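PDB 4N91: TRAP dicarboxylate transporter, DctP subunit from Anaerococcus prevoti, which binds D-glucuronate, as either the alpha or the beta anomer, and probably serves as the extracytoplasmic solute receptor of a TRAP transporter. Local coordinates for residues 126-134 and 324-332. Numbering follows the deposited sequence.
Sequences DDPEIVKPI and FYDAIQKYN
Residues 128-134, the start of an N-capped helix, pack roughly antiparallel (148° between the segment axes) against residues 324-332 of the C-terminal helix of this TRAP solute-binding fold, away from the sugar pocket. The cap residue D127 joins the two: its OD1 accepts from E129 N, while Y331 OH donates to OD2 at 2.7 Å, coming from above the carboxylate plane. Carboxylate and phenol ring stand nearly perpendicular, with OD2 at the ring's edge. With CG anti to the backbone N (chi1 -172°), the D127 carboxylate reaches both partners, OD1 turned back to its own helix and OD2 outward. With an alanine here, E129 N and the Y331 hydroxyl would probably both lose these acceptors, weakening the helix start and the tie to the second helix. Between the ends, I130 holds CD1 anti to CA (chi2 179°), setting it 3.8 Å from A327 CB and at the edge of the Y331 ring. F324 closes the other end. P133 CB meets its edge at CZ, and I134 CD1 sits over one face in a CH-pi contact, 3.9 Å from the ring centroid. The buried carbonyl I130 O has no hydrogen-bond partner in the model; it faces the ring edge, 3.3 Å from F324 CE1.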
loop_
_atom_site.group_PDB
_atom_site.type_symbol
_atom_site.label_atom_id
_atom_site.label_comp_id
_atom_site.label_asym_id
_atom_site.label_seq_id
_atom_site.Cartn_x
_atom_site.Cartn_y
_atom_site.Cartn_z
ATOM N N ASP A 126 -10.307 9.158 3.878
ATOM C CA ASP A 126 -10.512 10.593 3.725
ATOM C C ASP A 126 -11.094 11.225 5.006
ATOM O O ASP A 126 -11.338 12.416 5.042
ATOM C CB ASP A 126 -11.453 10.885 2.554
ATOM C CG ASP A 126 -10.774 10.759 1.207
ATOM O OD1 ASP A 126 -9.527 10.852 1.148
ATOM O OD2 ASP A 126 -11.495 10.590 0.209
ATOM N N ASP A 127 -11.334 10.415 6.029
ATOM C CA ASP A 127 -11.892 10.922 7.289
ATOM C C ASP A 127 -10.761 11.271 8.259
ATOM O O ASP A 127 -10.117 10.394 8.817
ATOM C CB ASP A 127 -12.823 9.885 7.907
ATOM C CG ASP A 127 -13.591 10.423 9.136
ATOM O OD1 ASP A 127 -13.138 11.391 9.774
ATOM O OD2 ASP A 127 -14.640 9.851 9.470
ATOM N N PRO A 128 -10.528 12.571 8.482
ATOM C CA PRO A 128 -9.401 12.981 9.318
ATOM C C PRO A 128 -9.520 12.471 10.752
ATOM O O PRO A 128 -8.513 12.299 11.416
ATOM C CB PRO A 128 -9.482 14.515 9.307
ATOM C CG PRO A 128 -10.456 14.863 8.252
ATOM C CD PRO A 128 -11.370 13.709 8.091
ATOM N N GLU A 129 -10.728 12.227 11.238
ATOM C CA GLU A 129 -10.852 11.756 12.605
ATOM C C GLU A 129 -10.342 10.342 12.746
ATOM O O GLU A 129 -9.905 9.929 13.813
ATOM C CB GLU A 129 -12.287 11.853 13.073
ATOM C CG GLU A 129 -12.725 13.289 13.214
ATOM C CD GLU A 129 -14.080 13.403 13.843
ATOM O OE1 GLU A 129 -14.864 12.433 13.738
ATOM O OE2 GLU A 129 -14.354 14.462 14.446
ATOM N N ILE A 130 -10.394 9.592 11.662
ATOM C CA ILE A 130 -9.834 8.255 11.661
ATOM C C ILE A 130 -8.342 8.284 11.347
ATOM O O ILE A 130 -7.570 7.681 12.063
ATOM C CB ILE A 130 -10.559 7.337 10.647
ATOM C CG1 ILE A 130 -12.017 7.158 11.069
ATOM C CG2 ILE A 130 -9.859 5.975 10.551
ATOM C CD1 ILE A 130 -12.870 6.283 10.143
ATOM N N VAL A 131 -7.930 8.943 10.262
ATOM C CA VAL A 131 -6.527 8.793 9.829
ATOM C C VAL A 131 -5.533 9.654 10.612
ATOM O O VAL A 131 -4.398 9.242 10.813
ATOM C CB VAL A 131 -6.338 9.000 8.301
ATOM C CG1 VAL A 131 -7.105 7.947 7.536
ATOM C CG2 VAL A 131 -6.754 10.414 7.866
ATOM N N LYS A 132 -5.928 10.833 11.081
ATOM C CA LYS A 132 -4.934 11.705 11.699
ATOM C C LYS A 132 -4.220 11.111 12.914
ATOM O O LYS A 132 -3.005 11.223 13.015
ATOM C CB LYS A 132 -5.510 13.092 12.000
ATOM C CG LYS A 132 -4.918 14.141 11.063
ATOM C CD LYS A 132 -5.873 15.265 10.651
ATOM C CE LYS A 132 -5.134 16.230 9.712
ATOM N NZ LYS A 132 -5.960 17.357 9.193
ATOM N N PRO A 133 -4.956 10.454 13.827
ATOM C CA PRO A 133 -4.281 9.825 14.972
ATOM C C PRO A 133 -3.317 8.723 14.553
ATOM O O PRO A 133 -2.285 8.528 15.203
ATOM C CB PRO A 133 -5.436 9.231 15.780
ATOM C CG PRO A 133 -6.594 10.016 15.390
ATOM C CD PRO A 133 -6.414 10.417 13.966
ATOM N N ILE A 134 -3.649 8.033 13.469
ATOM C CA ILE A 134 -2.793 6.979 12.952
ATOM C C ILE A 134 -1.555 7.604 12.301
ATOM O O ILE A 134 -0.420 7.223 12.607
ATOM C CB ILE A 134 -3.538 6.108 11.931
ATOM C CG1 ILE A 134 -4.852 5.598 12.514
ATOM C CG2 ILE A 134 -2.678 4.932 11.474
ATOM C CD1 ILE A 134 -4.687 4.687 13.685
ATOM N N PHE A 324 -11.313 2.820 16.227
ATOM C CA PHE A 324 -11.105 2.979 14.788
ATOM C C PHE A 324 -11.911 1.935 14.023
ATOM O O PHE A 324 -12.584 2.238 13.028
ATOM C CB PHE A 324 -9.621 2.862 14.434
ATOM C CG PHE A 324 -8.783 3.938 15.055
ATOM C CD1 PHE A 324 -8.682 5.188 14.465
ATOM C CD2 PHE A 324 -8.125 3.712 16.247
ATOM C CE1 PHE A 324 -7.914 6.177 15.036
ATOM C CE2 PHE A 324 -7.368 4.702 16.833
ATOM C CZ PHE A 324 -7.275 5.944 16.235
ATOM N N TYR A 325 -11.841 0.700 14.501
ATOM C CA TYR A 325 -12.641 -0.378 13.924
ATOM C C TYR A 325 -14.130 -0.055 13.957
ATOM O O TYR A 325 -14.816 -0.263 12.960
ATOM C CB TYR A 325 -12.358 -1.674 14.667
ATOM C CG TYR A 325 -12.958 -2.909 14.039
ATOM C CD1 TYR A 325 -12.336 -3.545 12.969
ATOM C CD2 TYR A 325 -14.113 -3.467 14.543
ATOM C CE1 TYR A 325 -12.877 -4.697 12.410
ATOM C CE2 TYR A 325 -14.656 -4.617 13.994
ATOM C CZ TYR A 325 -14.044 -5.225 12.944
ATOM O OH TYR A 325 -14.632 -6.364 12.425
ATOM N N ASP A 326 -14.621 0.474 15.090
ATOM C CA ASP A 326 -16.036 0.876 15.199
ATOM C C ASP A 326 -16.408 1.902 14.139
ATOM O O ASP A 326 -17.474 1.813 13.518
ATOM C CB ASP A 326 -16.349 1.475 16.568
ATOM C CG ASP A 326 -16.222 0.477 17.696
ATOM O OD1 ASP A 326 -16.292 -0.745 17.450
ATOM O OD2 ASP A 326 -16.045 0.933 18.839
ATOM N N ALA A 327 -15.536 2.884 13.950
ATOM C CA ALA A 327 -15.802 3.959 13.016
ATOM C C ALA A 327 -15.827 3.416 11.597
ATOM O O ALA A 327 -16.648 3.819 10.782
ATOM C CB ALA A 327 -14.755 5.058 13.164
ATOM N N ILE A 328 -14.916 2.494 11.306
ATOM C CA ILE A 328 -14.871 1.849 9.989
ATOM C C ILE A 328 -16.168 1.088 9.726
ATOM O O ILE A 328 -16.714 1.124 8.615
ATOM C CB ILE A 328 -13.650 0.934 9.886
ATOM C CG1 ILE A 328 -12.390 1.792 9.808
ATOM C CG2 ILE A 328 -13.756 0.002 8.683
ATOM C CD1 ILE A 328 -11.111 1.020 9.971
ATOM N N GLN A 329 -16.686 0.420 10.750
ATOM C CA GLN A 329 -17.944 -0.293 10.584
ATOM C C GLN A 329 -19.093 0.631 10.208
ATOM O O GLN A 329 -19.982 0.239 9.449
ATOM C CB GLN A 329 -18.317 -1.107 11.824
ATOM C CG GLN A 329 -17.317 -2.218 12.141
ATOM C CD GLN A 329 -16.943 -3.076 10.932
ATOM O OE1 GLN A 329 -17.771 -3.369 10.073
ATOM N NE2 GLN A 329 -15.693 -3.477 10.865
ATOM N N LYS A 330 -19.093 1.856 10.715
ATOM C CA LYS A 330 -20.161 2.770 10.350
ATOM C C LYS A 330 -20.077 3.076 8.859
ATOM O O LYS A 330 -21.091 3.145 8.164
ATOM C CB LYS A 330 -20.108 4.050 11.190
ATOM C CG LYS A 330 -20.580 3.847 12.624
ATOM C CD LYS A 330 -20.450 5.113 13.459
ATOM C CE LYS A 330 -21.334 6.235 12.931
ATOM N NZ LYS A 330 -21.361 7.404 13.863
ATOM N N TYR A 331 -18.864 3.253 8.357
ATOM C CA TYR A 331 -18.699 3.492 6.939
ATOM C C TYR A 331 -19.074 2.254 6.135
ATOM O O TYR A 331 -19.612 2.371 5.033
ATOM C CB TYR A 331 -17.284 3.933 6.610
ATOM C CG TYR A 331 -17.062 5.398 6.858
ATOM C CD1 TYR A 331 -17.640 6.351 6.028
ATOM C CD2 TYR A 331 -16.269 5.830 7.910
ATOM C CE1 TYR A 331 -17.430 7.687 6.238
ATOM C CE2 TYR A 331 -16.053 7.160 8.125
ATOM C CZ TYR A 331 -16.638 8.087 7.283
ATOM O OH TYR A 331 -16.429 9.423 7.504
ATOM N N ASN A 332 -18.796 1.068 6.671
ATOM C CA ASN A 332 -19.176 -0.162 5.971
ATOM C C ASN A 332 -20.691 -0.224 5.824
ATOM O O ASN A 332 -21.212 -0.677 4.808
ATOM C CB ASN A 332 -18.664 -1.409 6.698
ATOM C CG ASN A 332 -17.192 -1.677 6.436
ATOM O OD1 ASN A 332 -16.623 -1.217 5.445
ATOM N ND2 ASN A 332 -16.557 -2.427 7.340
#